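Local coordinates for dipeptidase (Streptococcus thermophilus, PDB 3PEB), which is probably a manganese-dependent hydrolase of the M24B peptidase family, represented here by its creatinase/prolidase N-terminal domain alone, at residues Leu21-Asp26 with Pro98-Glu103. Numbering follows the deposited sequence.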
loop_
_atom_site.group_PDB
_atom_site.type_symbol
_atom_site.label_atom_id
_atom_site.label_comp_id
_atom_site.label_asym_id
_atom_site.label_seq_id
_atom_site.Cartn_x
_atom_site.Cartn_y
_atom_site.Cartn_z
ATOM N N LEU A 21 -8.723 4.597 1.267
ATOM C CA LEU A 21 -7.398 4.024 1.147
ATOM C C LEU A 21 -7.356 2.737 0.345
ATOM O O LEU A 21 -8.197 1.832 0.557
ATOM C CB LEU A 21 -6.831 3.731 2.545
ATOM C CG LEU A 21 -5.450 3.022 2.629
ATOM C CD1 LEU A 21 -4.288 3.891 2.129
ATOM C CD2 LEU A 21 -5.171 2.591 4.090
ATOM N N ALA A 22 -6.377 2.645 -0.560
ATOM C CA ALA A 22 -5.995 1.354 -1.156
ATOM C C ALA A 22 -4.647 0.920 -0.576
ATOM O O ALA A 22 -3.693 1.707 -0.518
ATOM C CB ALA A 22 -5.884 1.427 -2.719
ATOM N N ILE A 23 -4.560 -0.355 -0.214
ATOM C CA ILE A 23 -3.300 -0.948 0.234
ATOM C C ILE A 23 -2.875 -1.922 -0.839
ATOM O O ILE A 23 -3.508 -2.963 -1.035
ATOM C CB ILE A 23 -3.438 -1.691 1.602
ATOM C CG1 ILE A 23 -3.938 -0.727 2.673
ATOM C CG2 ILE A 23 -2.062 -2.317 2.014
ATOM C CD1 ILE A 23 -4.193 -1.385 4.064
ATOM N N VAL A 24 -1.800 -1.570 -1.539
ATOM C CA VAL A 24 -1.284 -2.335 -2.653
ATOM C C VAL A 24 -0.108 -3.153 -2.137
ATOM O O VAL A 24 0.827 -2.601 -1.552
ATOM C CB VAL A 24 -0.865 -1.387 -3.817
ATOM C CG1 VAL A 24 -0.208 -2.161 -4.986
ATOM C CG2 VAL A 24 -2.097 -0.613 -4.343
ATOM N N SER A 25 -0.178 -4.469 -2.346
ATOM C CA SER A 25 0.809 -5.390 -1.840
ATOM C C SER A 25 1.563 -6.180 -2.902
ATOM O O SER A 25 2.672 -6.654 -2.623
ATOM C CB SER A 25 0.155 -6.397 -0.878
ATOM O OG SER A 25 -0.902 -7.076 -1.504
ATOM N N ASP A 26 0.982 -6.363 -4.084
ATOM C CA ASP A 26 1.592 -7.175 -5.117
ATOM C C ASP A 26 2.734 -6.368 -5.704
ATOM O O ASP A 26 2.507 -5.245 -6.173
ATOM C CB ASP A 26 0.543 -7.504 -6.206
ATOM C CG ASP A 26 1.055 -8.475 -7.233
ATOM O OD1 ASP A 26 2.290 -8.619 -7.388
ATOM O OD2 ASP A 26 0.212 -9.149 -7.852
ATOM N N PRO A 98 -13.047 3.839 7.126
ATOM C CA PRO A 98 -14.162 2.905 7.116
ATOM C C PRO A 98 -14.123 1.790 6.072
ATOM O O PRO A 98 -14.481 0.657 6.385
ATOM C CB PRO A 98 -15.366 3.805 6.892
ATOM C CG PRO A 98 -14.980 5.092 7.514
ATOM C CD PRO A 98 -13.507 5.237 7.243
ATOM N N ILE A 99 -13.714 2.103 4.846
ATOM C CA ILE A 99 -13.610 1.105 3.794
ATOM C C ILE A 99 -12.220 1.152 3.176
ATOM O O ILE A 99 -11.769 2.214 2.700
ATOM C CB ILE A 99 -14.669 1.313 2.701
ATOM C CG1 ILE A 99 -16.085 1.307 3.295
ATOM C CG2 ILE A 99 -14.506 0.253 1.621
ATOM C CD1 ILE A 99 -17.179 1.696 2.335
ATOM N N ILE A 100 -11.527 0.012 3.205
ATOM C CA ILE A 100 -10.169 -0.080 2.704
ATOM C C ILE A 100 -10.106 -1.114 1.602
ATOM O O ILE A 100 -10.590 -2.241 1.787
ATOM C CB ILE A 100 -9.194 -0.468 3.824
ATOM C CG1 ILE A 100 -9.232 0.578 4.938
ATOM C CG2 ILE A 100 -7.758 -0.653 3.290
ATOM C CD1 ILE A 100 -8.468 0.185 6.179
ATOM N N TYR A 101 -9.499 -0.758 0.464
ATOM C CA TYR A 101 -9.336 -1.708 -0.629
ATOM C C TYR A 101 -7.955 -2.370 -0.547
ATOM O O TYR A 101 -6.973 -1.708 -0.293
ATOM C CB TYR A 101 -9.555 -1.056 -2.003
ATOM C CG TYR A 101 -11.016 -1.045 -2.380
ATOM C CD1 TYR A 101 -11.866 -0.059 -1.895
ATOM C CD2 TYR A 101 -11.557 -2.060 -3.173
ATOM C CE1 TYR A 101 -13.217 -0.072 -2.204
ATOM C CE2 TYR A 101 -12.891 -2.085 -3.494
ATOM C CZ TYR A 101 -13.726 -1.082 -3.007
ATOM O OH TYR A 101 -15.052 -1.112 -3.310
ATOM N N ALA A 102 -7.904 -3.678 -0.792
ATOM C CA ALA A 102 -6.647 -4.423 -0.781
ATOM C C ALA A 102 -6.708 -5.536 -1.816
ATOM O O ALA A 102 -7.791 -5.899 -2.305
ATOM C CB ALA A 102 -6.339 -4.977 0.637
ATOM N N GLU A 103 -5.545 -6.055 -2.198
ATOM C CA GLU A 103 -5.497 -7.023 -3.285
ATOM C C GLU A 103 -5.658 -8.441 -2.724
ATOM O O GLU A 103 -4.673 -9.050 -2.326
ATOM C CB GLU A 103 -4.185 -6.920 -4.047
ATOM C CG GLU A 103 -3.942 -5.552 -4.698
ATOM C CD GLU A 103 -2.601 -5.490 -5.381
ATOM O OE1 GLU A 103 -1.617 -5.168 -4.668
ATOM O OE2 GLU A 103 -2.524 -5.797 -6.610
HETATM O O HOH W 1 -3.200 -5.612 -0.733
#
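Glu103 reaches across to the turn after strand 21-24 and gives one carboxylate oxygen to two successive backbone amides. Its OE1 accepts from Ser25 N at 2.8 Å and from Asp26 N at 2.9 Å, the latter bond nearly straight (177°) and arriving on the syn side, tilted out of the carboxylate plane. A glutamate suits the place because its chain, extended beyond CG (chi2 177°), is long enough to span the gap where the strands stop pairing. CG1 of Val24 packs against the same oxygen.

Beside this grip, a water takes the N-H of Glu103 and donates to Ile23 O and to Ser25 OG, replacing the next direct rung. Before it the strands pair in parallel through two direct bonds: Tyr101 N to Leu21 O at 2.9 Å, and Ile23 N to Tyr101 O at 2.8 Å. Branched Ile23 (CD1) and Ile100 (CG2) meet at 3.7 Å on the face they share with Leu21 and Ala102; on the other, Ala22, which ends at CB, meets Tyr101 CB, while the tyrosine ring turns away to meet Phe13 of helix 6-16 edge-to-face.

In the second shell, Thr29 holds Glu103 OE2, Asn106 bonds Ser25 OG, and Asp26 OD1 caps helix 27-34 through Val28 N. Strand 21-24 runs inside the domain's mixed sheet between antiparallel 46-50 and parallel 96-102, which pairs with edge strand 122-125; Val24 packs on helix 27-34.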